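Local coordinates for membrane-bound protease PH1510 (Pyrococcus horikoshii OT3, PDB 3WWV), which is a membrane-bound serine protease that cleaves near hydrophobic or aromatic residues and can degrade casein and the stomatin homolog PH1511 in vitro, at residues 51-56 and 61-66; 19-22 and 26-29. All coordinates share one frame; numbering follows the deposited sequence.

Contact 1 of 2, residues 51-56 and 61-66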
ATOM      1  N   ARG A  51      -6.987  -0.579  -0.279  1.00 23.12           N
ATOM      2  CA  ARG A  51      -5.768  -0.743   0.501  1.00 22.55           C
ATOM      3  C   ARG A  51      -5.152   0.633   0.749  1.00 20.95           C
ATOM      4  O   ARG A  51      -5.045   1.420  -0.179  1.00 20.17           O
ATOM      5  CB  ARG A  51      -4.783  -1.587  -0.308  1.00 24.51           C
ATOM      6  CG  ARG A  51      -3.588  -2.115   0.475  1.00 26.90           C
ATOM      7  CD  ARG A  51      -3.746  -3.598   0.747  1.00 29.07           C
ATOM      8  NE  ARG A  51      -4.039  -3.856   2.143  1.00 32.50           N
ATOM      9  CZ  ARG A  51      -4.453  -5.023   2.626  1.00 33.50           C
ATOM     10  NH1 ARG A  51      -4.659  -6.055   1.821  1.00 33.96           N
ATOM     11  NH2 ARG A  51      -4.677  -5.151   3.923  1.00 34.08           N
ATOM     12  N   VAL A  52      -4.731   0.917   1.979  1.00 19.75           N
ATOM     13  CA  VAL A  52      -4.107   2.210   2.285  1.00 20.34           C
ATOM     14  C   VAL A  52      -2.613   2.178   1.926  1.00 20.73           C
ATOM     15  O   VAL A  52      -1.873   1.365   2.469  1.00 21.63           O
ATOM     16  CB  VAL A  52      -4.299   2.620   3.771  1.00 20.05           C
ATOM     17  CG1 VAL A  52      -3.826   4.051   4.002  1.00 19.65           C
ATOM     18  CG2 VAL A  52      -5.756   2.471   4.206  1.00 19.73           C
ATOM     19  N   VAL A  53      -2.177   3.054   1.018  1.00 20.49           N
ATOM     20  CA  VAL A  53      -0.793   3.018   0.513  1.00 21.40           C
ATOM     21  C   VAL A  53       0.059   4.215   0.936  1.00 23.04           C
ATOM     22  O   VAL A  53       1.298   4.147   0.901  1.00 23.83           O
ATOM     23  CB  VAL A  53      -0.714   2.825  -1.027  1.00 21.42           C
ATOM     24  CG1 VAL A  53      -1.337   1.492  -1.434  1.00 20.84           C
ATOM     25  CG2 VAL A  53      -1.376   3.978  -1.778  1.00 21.26           C
ATOM     26  N   ASP A  54      -0.599   5.305   1.330  1.00 24.05           N
ATOM     27  CA  ASP A  54       0.084   6.531   1.764  1.00 25.28           C
ATOM     28  C   ASP A  54      -0.889   7.420   2.518  1.00 25.50           C
ATOM     29  O   ASP A  54      -2.063   7.088   2.651  1.00 23.95           O
ATOM     30  CB  ASP A  54       0.641   7.293   0.555  1.00 27.41           C
ATOM     31  CG  ASP A  54       1.787   8.222   0.912  1.00 29.82           C
ATOM     32  OD1 ASP A  54       2.227   8.275   2.086  1.00 31.23           O
ATOM     33  OD2 ASP A  54       2.257   8.916  -0.007  1.00 32.45           O
ATOM     34  N   MET A  55      -0.392   8.553   3.003  1.00 27.66           N
ATOM     35  CA  MET A  55      -1.220   9.526   3.702  1.00 30.03           C
ATOM     36  C   MET A  55      -0.784  10.943   3.361  1.00 31.14           C
ATOM     37  O   MET A  55       0.404  11.237   3.294  1.00 30.74           O
ATOM     38  CB  MET A  55      -1.144   9.312   5.208  1.00 31.65           C
ATOM     39  CG  MET A  55      -2.479   9.464   5.900  1.00 33.86           C
ATOM     40  SD  MET A  55      -2.354   9.370   7.689  1.00 36.60           S
ATOM     41  CE  MET A  55      -1.484   7.832   7.854  1.00 34.19           C
ATOM     42  N   ASP A  56      -1.773  11.804   3.149  1.00 33.21           N
ATOM     43  CA  ASP A  56      -1.583  13.205   2.814  1.00 34.27           C
ATOM     44  C   ASP A  56      -2.340  14.020   3.855  1.00 34.35           C
ATOM     45  O   ASP A  56      -3.558  14.203   3.748  1.00 33.54           O
ATOM     46  CB  ASP A  56      -2.173  13.475   1.427  1.00 37.89           C
ATOM     47  CG  ASP A  56      -1.717  14.796   0.834  1.00 41.77           C
ATOM     48  OD1 ASP A  56      -0.783  15.434   1.377  1.00 42.85           O
ATOM     49  OD2 ASP A  56      -2.289  15.185  -0.202  1.00 44.70           O
ATOM     50  N   ILE A  61      -4.526   7.820   1.142  1.00 20.52           N
ATOM     51  CA  ILE A  61      -4.350   7.523  -0.283  1.00 19.78           C
ATOM     52  C   ILE A  61      -4.436   6.021  -0.442  1.00 19.94           C
ATOM     53  O   ILE A  61      -3.783   5.268   0.280  1.00 20.81           O
ATOM     54  CB  ILE A  61      -3.042   8.118  -0.829  1.00 20.90           C
ATOM     55  CG1 ILE A  61      -3.124   9.647  -0.734  1.00 21.18           C
ATOM     56  CG2 ILE A  61      -2.793   7.711  -2.283  1.00 19.95           C
ATOM     57  CD1 ILE A  61      -1.782  10.305  -0.547  1.00 22.82           C
ATOM     58  N   VAL A  62      -5.288   5.587  -1.364  1.00 19.20           N
ATOM     59  CA  VAL A  62      -5.707   4.197  -1.441  1.00 17.62           C
ATOM     60  C   VAL A  62      -5.684   3.748  -2.891  1.00 18.42           C
ATOM     61  O   VAL A  62      -5.801   4.578  -3.804  1.00 18.92           O
ATOM     62  CB  VAL A  62      -7.132   3.993  -0.864  1.00 17.03           C
ATOM     63  CG1 VAL A  62      -7.225   4.457   0.585  1.00 16.54           C
ATOM     64  CG2 VAL A  62      -8.180   4.710  -1.695  1.00 16.46           C
ATOM     65  N   VAL A  63      -5.499   2.446  -3.090  1.00 18.68           N
ATOM     66  CA  VAL A  63      -5.778   1.776  -4.366  1.00 20.15           C
ATOM     67  C   VAL A  63      -6.880   0.759  -4.076  1.00 21.42           C
ATOM     68  O   VAL A  63      -7.057   0.367  -2.917  1.00 21.28           O
ATOM     69  CB  VAL A  63      -4.529   1.058  -4.965  1.00 19.64           C
ATOM     70  CG1 VAL A  63      -3.441   2.070  -5.322  1.00 19.31           C
ATOM     71  CG2 VAL A  63      -3.976  -0.007  -4.023  1.00 18.44           C
ATOM     72  N   ARG A  64      -7.632   0.328  -5.089  1.00 23.31           N
ATOM     73  CA  ARG A  64      -8.563  -0.772  -4.831  1.00 25.23           C
ATOM     74  C   ARG A  64      -7.794  -2.047  -4.572  1.00 25.72           C
ATOM     75  O   ARG A  64      -6.727  -2.271  -5.142  1.00 25.48           O
ATOM     76  CB  ARG A  64      -9.635  -0.987  -5.909  1.00 26.71           C
ATOM     77  CG  ARG A  64      -9.262  -0.673  -7.342  1.00 28.20           C
ATOM     78  CD  ARG A  64     -10.241  -1.341  -8.309  1.00 28.93           C
ATOM     79  NE  ARG A  64     -11.626  -1.313  -7.858  1.00 28.35           N
ATOM     80  CZ  ARG A  64     -12.531  -0.420  -8.251  1.00 28.82           C
ATOM     81  NH1 ARG A  64     -12.220   0.531  -9.113  1.00 28.34           N
ATOM     82  NH2 ARG A  64     -13.758  -0.480  -7.770  1.00 29.11           N
ATOM     83  N   GLU A  65      -8.337  -2.860  -3.679  1.00 26.18           N
ATOM     84  CA  GLU A  65      -7.702  -4.102  -3.294  1.00 27.00           C
ATOM     85  C   GLU A  65      -7.519  -4.997  -4.537  1.00 26.78           C
ATOM     86  O   GLU A  65      -8.417  -5.098  -5.375  1.00 24.25           O
ATOM     87  CB  GLU A  65      -8.547  -4.768  -2.200  1.00 27.10           C
ATOM     88  CG  GLU A  65      -8.065  -6.130  -1.717  1.00 29.36           C
ATOM     89  CD  GLU A  65      -6.742  -6.089  -0.969  1.00 30.41           C
ATOM     90  OE1 GLU A  65      -6.024  -5.067  -1.029  1.00 30.62           O
ATOM     91  OE2 GLU A  65      -6.413  -7.104  -0.321  1.00 32.56           O
ATOM     92  N   ARG A  66      -6.347  -5.610  -4.664  1.00 28.52           N
ATOM     93  CA  ARG A  66      -6.071  -6.527  -5.774  1.00 31.81           C
ATOM     94  C   ARG A  66      -6.838  -7.849  -5.676  1.00 36.04           C
ATOM     95  O   ARG A  66      -7.043  -8.384  -4.580  1.00 35.93           O
ATOM     96  CB  ARG A  66      -4.575  -6.800  -5.883  1.00 32.34           C
ATOM     97  CG  ARG A  66      -3.739  -5.559  -6.149  1.00 32.11           C
ATOM     98  CD  ARG A  66      -3.638  -5.254  -7.632  1.00 31.34           C
ATOM     99  NE  ARG A  66      -2.740  -4.128  -7.847  1.00 30.86           N
ATOM    100  CZ  ARG A  66      -1.941  -3.973  -8.898  1.00 31.26           C
ATOM    101  NH1 ARG A  66      -1.901  -4.878  -9.871  1.00 30.65           N
ATOM    102  NH2 ARG A  66      -1.177  -2.895  -8.971  1.00 30.72           N
TER
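R51 to D56 pairs antiparallel with I61 to R64, the two short strand axes inclined at 145° and 4.6 Å apart at their closest. This is the hairpin of strands 49-56 and 59-64 in the OB-fold C-terminal domain of the protein, and a classic beta bulge interrupts it. R51 and V63 exchange both backbone bonds; beyond the non-hydrogen-bonded pair V52–V62, V53 and D54 together face I61. I61 O receives V53 N at 2.8 Å and, weakly, D54 N, while I61 N returns a bond to D54 O from above its carbonyl plane. V62 CA also meets R51 O at 3.1 Å in a CA-H...O contact.

V53 lies at the bulge, where its two methyls divide their partners: CG2 sits 4.0 Å from I61 CG2, and CG1 meets V63 CG2, the two valines crossing at about a right angle. I61 CD1 extends along the neighbouring strand to D56 CB, 3.8 Å away; the D56 carboxylate itself pairs with R37. V53 and V63 both also pack on I11 of the second subunit.

At the far end R51 and E65 run side by side. R51 CG stands anti to the backbone N (chi1 -167°), and bends further out lead the chain past the carboxylate, whose OE1 lies against R51 CD while R51 NE bonds G12 O. R51 NH1 also comes close to R51 NH1 of the second subunit, and the E65 carboxylate would probably offset part of that positive charge. A leucine in place of R51 is likely to leave E65 without this ionic mate and G12 O without its side-chain donor. The salt bridge R51 NH1–E65 OE2 measures 3.0 Å, its guanidinium and carboxylate planes turned 64° apart.

Contact 2 of 2, residues 19-22 and 26-29; sequences EELN and MIKV
E19 and M26 stand next to each other on the same face of the sheet, their CB atoms 3.5 Å apart, and then part company. E19 continues in an extended line, its CG anti to the backbone N (chi1 176°), whereas M26 bends at chi2 (80°) and leads its thioether away from E19; the side chain packs on V18 and L33. By the end of the divergence E19 CD and M26 SD are 5.8 Å apart, so the close touch is confined to the first carbons of the two chains. The E19 carboxylate is carried out to an exposed position.

Holding these CB atoms together is a hydrogen-bonded antiparallel pair. E19 N donates to M26 O at 3.0 Å, tilted from the carbonyl plane, and M26 N answers to E19 O, approaching in the plane on a lone pair. This one bridge between 19-22 and 26-29 belongs to the hairpin of strands 14-19 and 24-29, the first two strands of the OB-fold barrel in this NfeD-like C-terminal domain.

Past E19 the chain leaves strand pairing with 26-29, and L21 bonds through its backbone to I44 instead. Its side chain turns back to the hairpin from the face opposite E19 and M26. L21 CD1 comes within 3.7 Å of M26 N and touches I27 CG2 at 3.9 Å, the two branched chains crossing obliquely. In I27 the methyl CG2 is anti to the carbonyl carbon, and this directs it at L21, while CG1 takes the crowded position between the backbone N and the carbonyl carbon. Both L21 and I27 are buried and both rest on V62, and I27 packs also on L60 and A36.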
ATOM      1  N   GLU A  19     -18.281   6.475   0.891  1.00 27.12           N
ATOM      2  CA  GLU A  19     -18.719   7.484  -0.065  1.00 28.59           C
ATOM      3  C   GLU A  19     -17.764   7.484  -1.263  1.00 28.62           C
ATOM      4  O   GLU A  19     -16.569   7.743  -1.106  1.00 28.59           O
ATOM      5  CB  GLU A  19     -18.776   8.867   0.593  1.00 29.20           C
ATOM      6  CG  GLU A  19     -19.122   9.991  -0.367  1.00 31.02           C
ATOM      7  CD  GLU A  19     -19.154  11.346   0.312  1.00 32.55           C
ATOM      8  OE1 GLU A  19     -20.204  11.698   0.891  1.00 34.90           O
ATOM      9  OE2 GLU A  19     -18.136  12.063   0.260  1.00 32.56           O
ATOM     10  N   GLU A  20     -18.308   7.202  -2.447  1.00 28.84           N
ATOM     11  CA  GLU A  20     -17.529   7.009  -3.681  1.00 29.40           C
ATOM     12  C   GLU A  20     -16.306   7.912  -3.795  1.00 28.70           C
ATOM     13  O   GLU A  20     -16.398   9.131  -3.603  1.00 28.09           O
ATOM     14  CB  GLU A  20     -18.415   7.167  -4.928  1.00 30.34           C
ATOM     15  CG  GLU A  20     -17.723   6.827  -6.239  1.00 31.46           C
ATOM     16  CD  GLU A  20     -18.635   6.979  -7.445  1.00 34.27           C
ATOM     17  OE1 GLU A  20     -18.972   8.131  -7.818  1.00 33.88           O
ATOM     18  OE2 GLU A  20     -18.996   5.936  -8.039  1.00 36.49           O
ATOM     19  N   LEU A  21     -15.173   7.285  -4.114  1.00 27.29           N
ATOM     20  CA  LEU A  21     -13.917   7.982  -4.384  1.00 27.21           C
ATOM     21  C   LEU A  21     -13.870   8.396  -5.844  1.00 27.99           C
ATOM     22  O   LEU A  21     -13.687   7.557  -6.723  1.00 28.19           O
ATOM     23  CB  LEU A  21     -12.729   7.071  -4.061  1.00 25.65           C
ATOM     24  CG  LEU A  21     -12.230   6.979  -2.624  1.00 24.24           C
ATOM     25  CD1 LEU A  21     -13.345   6.829  -1.599  1.00 23.62           C
ATOM     26  CD2 LEU A  21     -11.253   5.835  -2.517  1.00 22.84           C
ATOM     27  N   ASN A  22     -14.034   9.689  -6.105  1.00 29.65           N
ATOM     28  CA  ASN A  22     -14.157  10.164  -7.483  1.00 32.06           C
ATOM     29  C   ASN A  22     -13.363  11.421  -7.874  1.00 30.69           C
ATOM     30  O   ASN A  22     -13.942  12.321  -8.467  1.00 30.87           O
ATOM     31  CB  ASN A  22     -15.640  10.377  -7.809  1.00 35.26           C
ATOM     32  CG  ASN A  22     -16.346  11.259  -6.784  1.00 38.90           C
ATOM     33  OD1 ASN A  22     -17.457  10.947  -6.348  1.00 42.57           O
ATOM     34  ND2 ASN A  22     -15.703  12.361  -6.392  1.00 38.41           N
ATOM     35  N   MET A  26     -14.795   9.105   0.953  1.00 25.60           N
ATOM     36  CA  MET A  26     -14.823   8.750   2.350  1.00 28.59           C
ATOM     37  C   MET A  26     -14.689   7.234   2.486  1.00 27.05           C
ATOM     38  O   MET A  26     -15.363   6.490   1.775  1.00 26.59           O
ATOM     39  CB  MET A  26     -16.155   9.223   2.933  1.00 33.06           C
ATOM     40  CG  MET A  26     -16.138   9.555   4.408  1.00 41.70           C
ATOM     41  SD  MET A  26     -15.445  11.182   4.723  1.00 51.57           S
ATOM     42  CE  MET A  26     -15.125  11.056   6.481  1.00 47.09           C
ATOM     43  N   ILE A  27     -13.815   6.771   3.378  1.00 25.75           N
ATOM     44  CA  ILE A  27     -13.690   5.331   3.645  1.00 27.19           C
ATOM     45  C   ILE A  27     -13.793   4.997   5.132  1.00 28.53           C
ATOM     46  O   ILE A  27     -13.558   5.847   5.996  1.00 28.53           O
ATOM     47  CB  ILE A  27     -12.391   4.695   3.077  1.00 26.09           C
ATOM     48  CG1 ILE A  27     -11.142   5.208   3.811  1.00 26.70           C
ATOM     49  CG2 ILE A  27     -12.301   4.872   1.571  1.00 25.26           C
ATOM     50  CD1 ILE A  27      -9.848   4.549   3.357  1.00 25.66           C
ATOM     51  N   LYS A  28     -14.151   3.751   5.422  1.00 28.81           N
ATOM     52  CA  LYS A  28     -14.145   3.266   6.784  1.00 29.86           C
ATOM     53  C   LYS A  28     -12.950   2.339   6.967  1.00 30.18           C
ATOM     54  O   LYS A  28     -12.810   1.352   6.249  1.00 30.20           O
ATOM     55  CB  LYS A  28     -15.457   2.554   7.110  1.00 31.79           C
ATOM     56  CG  LYS A  28     -15.823   2.609   8.588  1.00 34.64           C
ATOM     57  CD  LYS A  28     -17.251   2.129   8.820  1.00 37.53           C
ATOM     58  CE  LYS A  28     -17.683   2.319  10.268  1.00 38.74           C
ATOM     59  NZ  LYS A  28     -17.829   3.761  10.624  1.00 39.88           N
ATOM     60  N   VAL A  29     -12.066   2.686   7.894  1.00 30.75           N
ATOM     61  CA  VAL A  29     -10.932   1.834   8.220  1.00 34.12           C
ATOM     62  C   VAL A  29     -10.943   1.597   9.716  1.00 37.78           C
ATOM     63  O   VAL A  29     -10.920   2.554  10.497  1.00 37.82           O
ATOM     64  CB  VAL A  29      -9.580   2.437   7.788  1.00 33.80           C
ATOM     65  CG1 VAL A  29      -8.429   1.596   8.312  1.00 33.44           C
ATOM     66  CG2 VAL A  29      -9.494   2.517   6.277  1.00 33.28           C
TER

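How the contacts relate
Both contacts belong to one curled sheet, contact 2 closing before contact 1 opens along the chain; their centres lie about 11 Å apart, on opposite sides of the chain's centre. The barrel interior joins them: V62 of contact 1 places CG2 3.4 Å from L21 CD2 and sets CG1 3.8 Å from I27 CD1, while V52 CG2 faces V29 CG2 at 4.3 Å. Contact 1 also reaches the second subunit, which does not touch contact 2. A bound sodium ion is remote from both, about 9 Å from the side chain of I61 and about 10 Å from that of L21.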